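Local structure of 378aa long hypothetical citrate synthase (1VGM) at residues I296-L299 with G300-F304; L48-L51 with M52-E56; A192-V195 with A196-T199; A126-A129 with T130-N134; L57-R60 with Q61-N64. The protein belongs to the citrate synthase family, a largely helical fold whose chains are paired here as a dimer. One frame throughout, in Å; residues are numbered along the deposited sequence.

Contact 1 of 5, residues I296-L299 with G300-F304; sequences IEKL and GVDTF
Leu299 receives the side chain of Thr303 on its backbone carbonyl, a threonine hydroxyl turned back by one turn at the C-terminal end of helix 284-304. Leu299 O accepts two hydrogen bonds, one from Thr303 N and one from Thr303 OG1, both 3.0 Å long. The donors come from opposite faces of the carbonyl plane, OG1 standing 36° out of it. A chi1 of -67° sets this hydroxyl beside the backbone N of Thr303 and so within reach of the preceding turn. The Leu299 side chain itself points away from the following turn, to lie on Asp240 and Phe243 of helix 239-249. Gly300, which brings no side chain, donates its N to Ile296 O at 2.7 Å. Lys298 and Asp302 are one turn apart and oppositely charged, yet Lys298 NZ stays 6.2 Å from Asp302 OD1, because the lysine chain is bent at each of its last three torsions and carries the ammonium off; any attraction is probably modest. What does approach is Lys298 CG, 4.0 Å from Asp302 OD2. On the flank that faces Tyr265, Val301 donates its N to Glu297 O at 2.8 Å, and Val301 CG2, held beside that N, sits 3.2 Å from the same Glu297 O.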
loop_
_atom_site.group_PDB
_atom_site.type_symbol
_atom_site.label_atom_id
_atom_site.label_comp_id
_atom_site.label_asym_id
_atom_site.label_seq_id
_atom_site.Cartn_x
_atom_site.Cartn_y
_atom_site.Cartn_z
ATOM N N ILE A 296 7.575 -31.601 -18.661
ATOM C CA ILE A 296 7.748 -30.219 -19.086
ATOM C C ILE A 296 9.081 -29.679 -18.574
ATOM O O ILE A 296 9.765 -28.923 -19.268
ATOM C CB ILE A 296 6.604 -29.320 -18.557
ATOM C CG1 ILE A 296 5.271 -29.734 -19.193
ATOM C CG2 ILE A 296 6.921 -27.857 -18.851
ATOM C CD1 ILE A 296 5.262 -29.636 -20.708
ATOM N N GLU A 297 9.449 -30.071 -17.359
ATOM C CA GLU A 297 10.721 -29.646 -16.791
ATOM C C GLU A 297 11.880 -30.139 -17.657
ATOM O O GLU A 297 12.803 -29.383 -17.948
ATOM C CB GLU A 297 10.889 -30.172 -15.363
ATOM C CG GLU A 297 12.216 -29.770 -14.729
ATOM C CD GLU A 297 12.557 -30.593 -13.509
ATOM O OE1 GLU A 297 11.629 -31.154 -12.895
ATOM O OE2 GLU A 297 13.752 -30.677 -13.160
ATOM N N LYS A 298 11.824 -31.404 -18.068
ATOM C CA LYS A 298 12.851 -31.968 -18.946
ATOM C C LYS A 298 12.963 -31.230 -20.288
ATOM O O LYS A 298 14.050 -30.810 -20.683
ATOM C CB LYS A 298 12.578 -33.453 -19.198
ATOM C CG LYS A 298 13.709 -34.182 -19.913
ATOM C CD LYS A 298 15.029 -34.043 -19.155
ATOM C CE LYS A 298 14.949 -34.614 -17.735
ATOM N NZ LYS A 298 15.513 -35.999 -17.638
ATOM N N LEU A 299 11.843 -31.071 -20.984
ATOM C CA LEU A 299 11.845 -30.328 -22.240
ATOM C C LEU A 299 12.342 -28.909 -21.999
ATOM O O LEU A 299 13.145 -28.380 -22.775
ATOM C CB LEU A 299 10.438 -30.300 -22.840
ATOM C CG LEU A 299 9.860 -31.697 -23.093
ATOM C CD1 LEU A 299 8.382 -31.589 -23.461
ATOM C CD2 LEU A 299 10.658 -32.390 -24.202
ATOM N N GLY A 300 11.866 -28.310 -20.907
ATOM C CA GLY A 300 12.279 -26.970 -20.530
ATOM C C GLY A 300 13.777 -26.809 -20.354
ATOM O O GLY A 300 14.378 -25.883 -20.901
ATOM N N VAL A 301 14.384 -27.708 -19.590
ATOM C CA VAL A 301 15.827 -27.686 -19.396
ATOM C C VAL A 301 16.570 -27.907 -20.716
ATOM O O VAL A 301 17.459 -27.129 -21.060
ATOM C CB VAL A 301 16.275 -28.761 -18.360
ATOM C CG1 VAL A 301 17.800 -28.814 -18.278
ATOM C CG2 VAL A 301 15.703 -28.431 -16.985
ATOM N N ASP A 302 16.207 -28.954 -21.458
ATOM C CA ASP A 302 16.821 -29.205 -22.768
ATOM C C ASP A 302 16.811 -27.951 -23.641
ATOM O O ASP A 302 17.755 -27.688 -24.384
ATOM C CB ASP A 302 16.081 -30.323 -23.515
ATOM C CG ASP A 302 16.234 -31.675 -22.853
ATOM O OD1 ASP A 302 17.131 -31.831 -22.002
ATOM O OD2 ASP A 302 15.451 -32.589 -23.192
ATOM N N THR A 303 15.735 -27.180 -23.558
ATOM C CA THR A 303 15.569 -26.029 -24.442
ATOM C C THR A 303 16.326 -24.810 -23.914
ATOM O O THR A 303 16.982 -24.099 -24.678
ATOM C CB THR A 303 14.081 -25.664 -24.604
ATOM O OG1 THR A 303 13.410 -26.715 -25.301
ATOM C CG2 THR A 303 13.925 -24.387 -25.399
ATOM N N PHE A 304 16.239 -24.581 -22.606
ATOM C CA PHE A 304 16.621 -23.297 -22.027
ATOM C C PHE A 304 17.812 -23.385 -21.079
ATOM O O PHE A 304 18.385 -22.365 -20.700
ATOM C CB PHE A 304 15.439 -22.687 -21.277
ATOM C CG PHE A 304 14.262 -22.373 -22.151
ATOM C CD1 PHE A 304 13.050 -23.020 -21.956
ATOM C CD2 PHE A 304 14.357 -21.413 -23.156
ATOM C CE1 PHE A 304 11.940 -22.712 -22.728
ATOM C CE2 PHE A 304 13.247 -21.093 -23.941
ATOM C CZ PHE A 304 12.039 -21.749 -23.728
#

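Contact 2 of 5, residues L48-L51 with M52-E56; sequences LIHL and MLYGE
His50 and Tyr54, one turn apart, lay their rings in an offset stack, with planes 10° apart and centroids separated by 4.7 Å. Tyr54 CB also sits over the imidazole face, a CH-pi contact 3.8 Å from the His50 centroid. The histidine reaches this place because its CG swings opposite the backbone N (chi1 -175°), which carries the ring alongside the helix; the ring's turn about CB-CG then brings ND1 to Glu56. His50 ND1 donates to Glu56 O at 2.7 Å, and the acceptor lies almost in the ring plane; stack and bond together fix how the imidazole is rotated. All this happens at the C-terminal end of helix 45-54, where Gly55 turns the chain with a positive phi of 110°, so that Glu56 O can come back towards His50. The same carbonyl meets Leu51 CA in a CA-H...O contact of 3.2 Å. Along the other flanks the packing is apolar: Leu48 CD1 lies 3.5 Å from Met52 CG, the two chains side by side and the methionine chain bent at chi2 and chi3, while Ile49 CG2 meets Leu53 CD1 at 3.7 Å. Beyond the helix, Tyr54 OH bonds to Glu119, and Glu56 OE2 forms a salt bridge with Arg370 of the second subunit.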
loop_
_atom_site.group_PDB
_atom_site.type_symbol
_atom_site.label_atom_id
_atom_site.label_comp_id
_atom_site.label_asym_id
_atom_site.label_seq_id
_atom_site.Cartn_x
_atom_site.Cartn_y
_atom_site.Cartn_z
ATOM N N LEU A 48 11.898 -20.540 12.298
ATOM C CA LEU A 48 12.248 -19.494 11.340
ATOM C C LEU A 48 11.695 -18.119 11.707
ATOM O O LEU A 48 12.376 -17.106 11.542
ATOM C CB LEU A 48 11.765 -19.868 9.933
ATOM C CG LEU A 48 12.063 -18.811 8.854
ATOM C CD1 LEU A 48 13.559 -18.458 8.848
ATOM C CD2 LEU A 48 11.643 -19.342 7.484
ATOM N N ILE A 49 10.469 -18.080 12.211
ATOM C CA ILE A 49 9.937 -16.848 12.780
ATOM C C ILE A 49 10.932 -16.251 13.766
ATOM O O ILE A 49 11.264 -15.067 13.673
ATOM C CB ILE A 49 8.596 -17.081 13.517
ATOM C CG1 ILE A 49 7.503 -17.452 12.520
ATOM C CG2 ILE A 49 8.188 -15.824 14.273
ATOM C CD1 ILE A 49 6.204 -17.900 13.192
ATOM N N HIS A 50 11.407 -17.062 14.710
ATOM C CA HIS A 50 12.307 -16.558 15.749
ATOM C C HIS A 50 13.656 -16.173 15.143
ATOM O O HIS A 50 14.277 -15.188 15.547
ATOM C CB HIS A 50 12.513 -17.619 16.842
ATOM C CG HIS A 50 13.320 -17.137 18.008
ATOM N ND1 HIS A 50 14.698 -17.072 17.987
ATOM C CD2 HIS A 50 12.942 -16.688 19.229
ATOM C CE1 HIS A 50 15.132 -16.606 19.146
ATOM N NE2 HIS A 50 14.087 -16.365 19.917
ATOM N N LEU A 51 14.111 -16.958 14.173
ATOM C CA LEU A 51 15.369 -16.666 13.496
ATOM C C LEU A 51 15.289 -15.305 12.799
ATOM O O LEU A 51 16.146 -14.435 13.011
ATOM C CB LEU A 51 15.680 -17.769 12.479
ATOM C CG LEU A 51 16.933 -17.670 11.606
ATOM C CD1 LEU A 51 18.186 -17.621 12.476
ATOM C CD2 LEU A 51 16.976 -18.871 10.656
ATOM N N MET A 52 14.259 -15.117 11.974
ATOM C CA MET A 52 14.146 -13.892 11.186
ATOM C C MET A 52 13.940 -12.654 12.057
ATOM O O MET A 52 14.473 -11.588 11.752
ATOM C CB MET A 52 13.001 -13.994 10.167
ATOM C CG MET A 52 13.250 -14.958 8.997
ATOM S SD MET A 52 14.847 -14.764 8.152
ATOM C CE MET A 52 14.329 -14.312 6.531
ATOM N N LEU A 53 13.167 -12.779 13.132
ATOM C CA LEU A 53 12.787 -11.599 13.905
ATOM C C LEU A 53 13.813 -11.299 14.990
ATOM O O LEU A 53 14.189 -10.143 15.200
ATOM C CB LEU A 53 11.404 -11.791 14.533
ATOM C CG LEU A 53 10.231 -11.866 13.547
ATOM C CD1 LEU A 53 8.937 -12.181 14.303
ATOM C CD2 LEU A 53 10.096 -10.549 12.796
ATOM N N TYR A 54 14.273 -12.346 15.671
ATOM C CA TYR A 54 15.173 -12.182 16.806
ATOM C C TYR A 54 16.637 -12.416 16.429
ATOM O O TYR A 54 17.540 -11.956 17.124
ATOM C CB TYR A 54 14.763 -13.132 17.943
ATOM C CG TYR A 54 13.409 -12.815 18.550
ATOM C CD1 TYR A 54 12.234 -13.202 17.913
ATOM C CD2 TYR A 54 13.302 -12.108 19.754
ATOM C CE1 TYR A 54 10.984 -12.897 18.448
ATOM C CE2 TYR A 54 12.045 -11.796 20.303
ATOM C CZ TYR A 54 10.895 -12.196 19.641
ATOM O OH TYR A 54 9.655 -11.902 20.174
ATOM N N GLY A 55 16.878 -13.129 15.331
ATOM C CA GLY A 55 18.226 -13.204 14.787
ATOM C C GLY A 55 18.916 -14.553 14.927
ATOM O O GLY A 55 19.878 -14.832 14.208
ATOM N N GLU A 56 18.439 -15.397 15.837
ATOM C CA GLU A 56 19.002 -16.739 15.997
ATOM C C GLU A 56 17.911 -17.803 16.004
ATOM O O GLU A 56 16.739 -17.499 16.217
ATOM C CB GLU A 56 19.797 -16.833 17.302
ATOM C CG GLU A 56 20.849 -15.751 17.480
ATOM C CD GLU A 56 22.041 -15.931 16.563
ATOM O OE1 GLU A 56 22.915 -15.041 16.551
ATOM O OE2 GLU A 56 22.108 -16.959 15.855
#

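Contact 3 of 5, residues A192-V195 with A196-T199; sequences AALV and ASST
Ser197 turns its hydroxyl back onto Leu194 in helix 188-197, and Ser198 does the same to Val195: two consecutive serines, each capturing a backbone carbonyl three residues earlier as the helix runs out. Ser197 OG donates to Leu194 O at 2.8 Å, meeting the carbonyl well off its axis, with a C=O...OG angle of 115°. Its chi1 of 75° tucks OG between the backbone N and the carbonyl carbon, where it faces the turn before. Leu194 O is gripped a second time by Ser198 N at 2.9 Å, and both donors come to it from the same face of its plane. Ser198 OG then donates to Val195 O, again at 2.8 Å, and also pairs with the backbone N of Ile358, so this buried hydroxyl is tied on two sides. Behind the serines, the regular helix bonds set the frame: Ser197 N reaches Ala193 O at 2.8 Å and Ala196 N reaches Ala192 O at 3.1 Å.

Further out, the small residues let other helices come close. Ala193 lies on Ala210, and Ala196 and Ser197 on Cys206, all of helix 203-214, while Ser197 also touches Tyr350 of helix 331-353. The dimer interface runs along the same helix: Ala192 packs on Val195 of the second subunit and Val195 on Ala188 of that subunit, and Thr199 OG1 bonds to its Ala213 O. The chain leaves the turn with Thr199 N bonded to Ala196 O, 3.1 Å away.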
loop_
_atom_site.group_PDB
_atom_site.type_symbol
_atom_site.label_atom_id
_atom_site.label_comp_id
_atom_site.label_asym_id
_atom_site.label_seq_id
_atom_site.Cartn_x
_atom_site.Cartn_y
_atom_site.Cartn_z
ATOM N N ALA A 192 6.544 -1.739 -1.222
ATOM C CA ALA A 192 5.400 -0.950 -0.786
ATOM C C ALA A 192 5.291 -0.945 0.745
ATOM O O ALA A 192 4.953 0.072 1.345
ATOM C CB ALA A 192 4.112 -1.504 -1.416
ATOM N N ALA A 193 5.585 -2.074 1.382
ATOM C CA ALA A 193 5.573 -2.118 2.848
ATOM C C ALA A 193 6.653 -1.205 3.442
ATOM O O ALA A 193 6.421 -0.492 4.416
ATOM C CB ALA A 193 5.778 -3.549 3.335
ATOM N N LEU A 194 7.841 -1.240 2.859
ATOM C CA LEU A 194 8.910 -0.365 3.306
ATOM C C LEU A 194 8.513 1.104 3.159
ATOM O O LEU A 194 8.751 1.919 4.058
ATOM C CB LEU A 194 10.183 -0.645 2.511
ATOM C CG LEU A 194 10.848 -1.964 2.902
ATOM C CD1 LEU A 194 11.922 -2.341 1.877
ATOM C CD2 LEU A 194 11.428 -1.835 4.300
ATOM N N VAL A 195 7.902 1.437 2.026
ATOM C CA VAL A 195 7.505 2.811 1.777
ATOM C C VAL A 195 6.515 3.285 2.841
ATOM O O VAL A 195 6.611 4.411 3.324
ATOM C CB VAL A 195 6.875 2.965 0.373
ATOM C CG1 VAL A 195 6.260 4.352 0.221
ATOM C CG2 VAL A 195 7.932 2.741 -0.695
ATOM N N ALA A 196 5.573 2.424 3.214
ATOM C CA ALA A 196 4.634 2.745 4.292
ATOM C C ALA A 196 5.330 2.817 5.654
ATOM O O ALA A 196 5.009 3.672 6.479
ATOM C CB ALA A 196 3.513 1.710 4.335
ATOM N N SER A 197 6.272 1.914 5.907
ATOM C CA SER A 197 6.929 1.907 7.210
ATOM C C SER A 197 7.776 3.169 7.353
ATOM O O SER A 197 7.996 3.656 8.461
ATOM C CB SER A 197 7.817 0.673 7.373
ATOM O OG SER A 197 9.009 0.815 6.626
ATOM N N SER A 198 8.232 3.700 6.225
ATOM C CA SER A 198 9.034 4.918 6.218
ATOM C C SER A 198 8.292 6.133 6.772
ATOM O O SER A 198 8.925 7.076 7.247
ATOM C CB SER A 198 9.509 5.229 4.798
ATOM O OG SER A 198 8.637 6.150 4.169
ATOM N N THR A 199 6.961 6.116 6.705
ATOM C CA THR A 199 6.145 7.166 7.324
ATOM C C THR A 199 5.691 6.753 8.726
ATOM O O THR A 199 4.913 7.455 9.374
ATOM C CB THR A 199 4.888 7.463 6.491
ATOM O OG1 THR A 199 4.030 6.311 6.492
ATOM C CG2 THR A 199 5.263 7.799 5.057
#

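Contact 4 of 5, residues A126-A129 with T130-N134; sequences AKTA and TITAN
The flat carbonyl of Thr128 is bonded on both of its faces by Thr132: OG1 reaches Thr128 O from one side at 2.8 Å, the backbone N from the other at 2.9 Å. Asn134 repeats the pattern on Thr130 O, its backbone N on one face and ND2 on the other, the latter 3.0 Å from Thr130 O and raised 37° above the carbonyl plane. That acceptor lies close to the plane of the Asn134 amide, whose OD1 goes to Lys145 N. With chi1 at -60°, Thr132 holds OG1 beside its own N and turns it back along the helix, alongside Thr128, whose CG2 lies 4.1 Å away. Near them, Ile131 CG1 rests 3.4 Å from Lys127 O, and Ala133 CB 3.2 Å from Ala129 O.

This is the middle of helix 117-139, deep in the helical core: Phe101 of helix 93-108, Phe157 of helix 153-162 and Leu337 of helix 331-353 all bear on it. The polar ends find carbonyl partners, Thr128 OG1 at Ile124 O, Thr130 OG1 at Phe74 O and Lys127 NZ at Glu75 O. Hydroxyls, an ammonium and an amide can therefore be buried here with their hydrogen-bonding needs met largely by backbone.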
loop_
_atom_site.group_PDB
_atom_site.type_symbol
_atom_site.label_atom_id
_atom_site.label_comp_id
_atom_site.label_asym_id
_atom_site.label_seq_id
_atom_site.Cartn_x
_atom_site.Cartn_y
_atom_site.Cartn_z
ATOM N N ALA A 126 0.004 -14.868 13.322
ATOM C CA ALA A 126 -1.155 -15.626 13.790
ATOM C C ALA A 126 -2.421 -15.254 13.017
ATOM O O ALA A 126 -3.140 -16.119 12.523
ATOM C CB ALA A 126 -1.356 -15.379 15.283
ATOM N N LYS A 127 -2.688 -13.960 12.907
ATOM C CA LYS A 127 -3.953 -13.496 12.351
ATOM C C LYS A 127 -4.001 -13.625 10.835
ATOM O O LYS A 127 -5.078 -13.720 10.255
ATOM C CB LYS A 127 -4.194 -12.042 12.764
ATOM C CG LYS A 127 -4.343 -11.875 14.276
ATOM C CD LYS A 127 -4.507 -10.419 14.689
ATOM C CE LYS A 127 -4.310 -10.254 16.195
ATOM N NZ LYS A 127 -5.242 -11.116 16.975
ATOM N N THR A 128 -2.835 -13.632 10.196
ATOM C CA THR A 128 -2.746 -13.883 8.760
ATOM C C THR A 128 -3.293 -15.275 8.421
ATOM O O THR A 128 -3.976 -15.459 7.418
ATOM C CB THR A 128 -1.276 -13.774 8.279
ATOM O OG1 THR A 128 -0.732 -12.514 8.692
ATOM C CG2 THR A 128 -1.195 -13.877 6.771
ATOM N N ALA A 129 -3.000 -16.253 9.267
ATOM C CA ALA A 129 -3.540 -17.602 9.099
ATOM C C ALA A 129 -5.060 -17.598 9.243
ATOM O O ALA A 129 -5.774 -18.227 8.461
ATOM C CB ALA A 129 -2.922 -18.548 10.140
ATOM N N THR A 130 -5.555 -16.890 10.250
ATOM C CA THR A 130 -6.992 -16.812 10.467
ATOM C C THR A 130 -7.651 -16.190 9.237
ATOM O O THR A 130 -8.629 -16.715 8.703
ATOM C CB THR A 130 -7.306 -15.965 11.718
ATOM O OG1 THR A 130 -6.653 -16.545 12.856
ATOM C CG2 THR A 130 -8.814 -15.895 11.969
ATOM N N ILE A 131 -7.104 -15.074 8.778
ATOM C CA ILE A 131 -7.673 -14.381 7.627
ATOM C C ILE A 131 -7.622 -15.234 6.354
ATOM O O ILE A 131 -8.595 -15.302 5.615
ATOM C CB ILE A 131 -6.952 -13.033 7.389
ATOM C CG1 ILE A 131 -7.441 -12.017 8.423
ATOM C CG2 ILE A 131 -7.218 -12.519 5.979
ATOM C CD1 ILE A 131 -6.495 -10.843 8.614
ATOM N N THR A 132 -6.496 -15.891 6.104
ATOM C CA THR A 132 -6.338 -16.664 4.878
ATOM C C THR A 132 -7.271 -17.881 4.897
ATOM O O THR A 132 -7.873 -18.229 3.878
ATOM C CB THR A 132 -4.871 -17.144 4.707
ATOM O OG1 THR A 132 -3.991 -16.011 4.659
ATOM C CG2 THR A 132 -4.718 -17.950 3.432
ATOM N N ALA A 133 -7.390 -18.524 6.056
ATOM C CA ALA A 133 -8.297 -19.652 6.217
ATOM C C ALA A 133 -9.733 -19.246 5.921
ATOM O O ALA A 133 -10.476 -19.979 5.257
ATOM C CB ALA A 133 -8.198 -20.210 7.630
ATOM N N ASN A 134 -10.134 -18.077 6.402
ATOM C CA ASN A 134 -11.535 -17.692 6.307
ATOM C C ASN A 134 -11.880 -17.068 4.959
ATOM O O ASN A 134 -13.044 -17.063 4.538
ATOM C CB ASN A 134 -11.892 -16.728 7.437
ATOM C CG ASN A 134 -12.258 -17.450 8.711
ATOM O OD1 ASN A 134 -13.368 -17.965 8.846
ATOM N ND2 ASN A 134 -11.325 -17.505 9.653
#

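Contact 5 of 5, residues L57-R60 with Q61-N64; sequences LPNR and QQLN
Asn59 leads the chain from an extended loop into helix 60-71, its backbone at psi 179° turning its carbonyl to Leu63 N, which donates to Asn59 O at 2.8 Å. Its side chain caps the helix: with chi1 at 61°, CG sits between the backbone N and the carbonyl carbon, and OD1 accepts from Gln62 N at 2.7 Å, an almost straight bond. Gln62 answers with its own amide, OE1 accepting from Asn59 N at 2.9 Å in the carbonyl plane, on a lone pair; the pair is a capping box. A water also donates to Gln62 OE1 and bridges it to Leu57 O. Between the two glutamines the Asn59 amide is sandwiched, Gln61 stacked over one face with planes 9° apart and Gln62 over the other.

Just before the cap, Pro58 CG meets Leu63 CB at 3.9 Å, a hydrophobic staple across the helix start, and Pro58 also lies on His50. At the outer side, the edge of the Arg60 guanidinium approaches Leu63 CD2, 4.1 Å from NH2. Ile375 of the second subunit packs on both Arg60 and Leu63, and Arg378 of that subunit bonds to Pro58 O. Taken together, an amide oxygen receives a first-turn N-H that lacks a preceding helical carbonyl, while the reciprocal glutamine holds the N-cap backbone in place, so the capping itself is done by two neutral amides.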
loop_
_atom_site.group_PDB
_atom_site.type_symbol
_atom_site.label_atom_id
_atom_site.label_comp_id
_atom_site.label_asym_id
_atom_site.label_seq_id
_atom_site.Cartn_x
_atom_site.Cartn_y
_atom_site.Cartn_z
ATOM N N LEU A 57 18.306 -19.053 15.782
ATOM C CA LEU A 57 17.439 -20.194 16.054
ATOM C C LEU A 57 17.123 -20.221 17.537
ATOM O O LEU A 57 17.994 -19.971 18.365
ATOM C CB LEU A 57 18.133 -21.495 15.645
ATOM C CG LEU A 57 18.384 -21.579 14.140
ATOM C CD1 LEU A 57 19.245 -22.791 13.824
ATOM C CD2 LEU A 57 17.041 -21.641 13.402
ATOM N N PRO A 58 15.865 -20.509 17.895
ATOM C CA PRO A 58 15.494 -20.434 19.309
ATOM C C PRO A 58 15.916 -21.693 20.061
ATOM O O PRO A 58 15.968 -22.780 19.485
ATOM C CB PRO A 58 13.982 -20.279 19.264
ATOM C CG PRO A 58 13.598 -21.091 18.063
ATOM C CD PRO A 58 14.720 -20.905 17.051
ATOM N N ASN A 59 16.206 -21.550 21.350
ATOM C CA ASN A 59 16.260 -22.714 22.217
ATOM C C ASN A 59 14.843 -23.121 22.567
ATOM O O ASN A 59 13.878 -22.482 22.142
ATOM C CB ASN A 59 17.050 -22.413 23.499
ATOM C CG ASN A 59 16.426 -21.302 24.333
ATOM O OD1 ASN A 59 15.206 -21.210 24.460
ATOM N ND2 ASN A 59 17.270 -20.456 24.915
ATOM N N ARG A 60 14.717 -24.186 23.342
ATOM C CA ARG A 60 13.410 -24.740 23.646
ATOM C C ARG A 60 12.525 -23.700 24.336
ATOM O O ARG A 60 11.338 -23.593 24.038
ATOM C CB ARG A 60 13.562 -25.979 24.535
ATOM C CG ARG A 60 12.242 -26.559 25.043
ATOM C CD ARG A 60 11.522 -27.337 23.954
ATOM N NE ARG A 60 12.297 -28.492 23.514
ATOM C CZ ARG A 60 12.352 -28.916 22.257
ATOM N NH1 ARG A 60 13.020 -30.021 21.955
ATOM N NH2 ARG A 60 11.736 -28.234 21.301
ATOM N N GLN A 61 13.100 -22.931 25.257
ATOM C CA GLN A 61 12.316 -21.940 25.987
ATOM C C GLN A 61 11.812 -20.849 25.046
ATOM O O GLN A 61 10.625 -20.510 25.056
ATOM C CB GLN A 61 13.149 -21.308 27.103
ATOM C CG GLN A 61 13.733 -22.322 28.074
ATOM C CD GLN A 61 15.188 -22.649 27.767
ATOM O OE1 GLN A 61 16.102 -22.057 28.351
ATOM N NE2 GLN A 61 15.409 -23.589 26.843
ATOM N N GLN A 62 12.716 -20.309 24.233
ATOM C CA GLN A 62 12.354 -19.271 23.276
ATOM C C GLN A 62 11.338 -19.763 22.248
ATOM O O GLN A 62 10.411 -19.036 21.900
ATOM C CB GLN A 62 13.605 -18.739 22.566
ATOM C CG GLN A 62 14.587 -18.047 23.518
ATOM C CD GLN A 62 15.978 -17.882 22.926
ATOM O OE1 GLN A 62 16.459 -18.741 22.189
ATOM N NE2 GLN A 62 16.629 -16.776 23.252
ATOM N N LEU A 63 11.505 -20.992 21.762
ATOM C CA LEU A 63 10.555 -21.567 20.808
ATOM C C LEU A 63 9.172 -21.707 21.436
ATOM O O LEU A 63 8.163 -21.452 20.785
ATOM C CB LEU A 63 11.038 -22.937 20.326
ATOM C CG LEU A 63 10.138 -23.748 19.380
ATOM C CD1 LEU A 63 9.754 -22.931 18.159
ATOM C CD2 LEU A 63 10.868 -25.008 18.957
ATOM N N ASN A 64 9.120 -22.105 22.703
ATOM C CA ASN A 64 7.841 -22.220 23.397
ATOM C C ASN A 64 7.178 -20.861 23.603
ATOM O O ASN A 64 5.952 -20.756 23.662
ATOM C CB ASN A 64 8.024 -22.920 24.746
ATOM C CG ASN A 64 8.026 -24.436 24.618
ATOM O OD1 ASN A 64 7.454 -24.985 23.679
ATOM N ND2 ASN A 64 8.669 -25.117 25.562
HETATM O O HOH W 1 18.644 -18.607 20.677
#

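How the contacts relate
Along the chain the order is contact 2, contact 5, contact 4, contact 3, contact 1. Contacts 2 and 5 are continuous in sequence and touch, their centres 10 Å apart: helix 45-54 ends in one and helix 60-71 begins in the other, with His50 CG 3.4 Å from Pro58 CB. Contact 4, in helix 117-139, comes within about 7 Å of contact 2, nearest atoms, and helix 331-353 packs against contacts 2, 3 and 4. Contact 1, on helix 284-304, stands apart, at least about 24 Å from any of the others by nearest atoms. Contacts 2, 3 and 5 reach the second subunit, whereas contacts 1 and 4 lie wholly within their own chain.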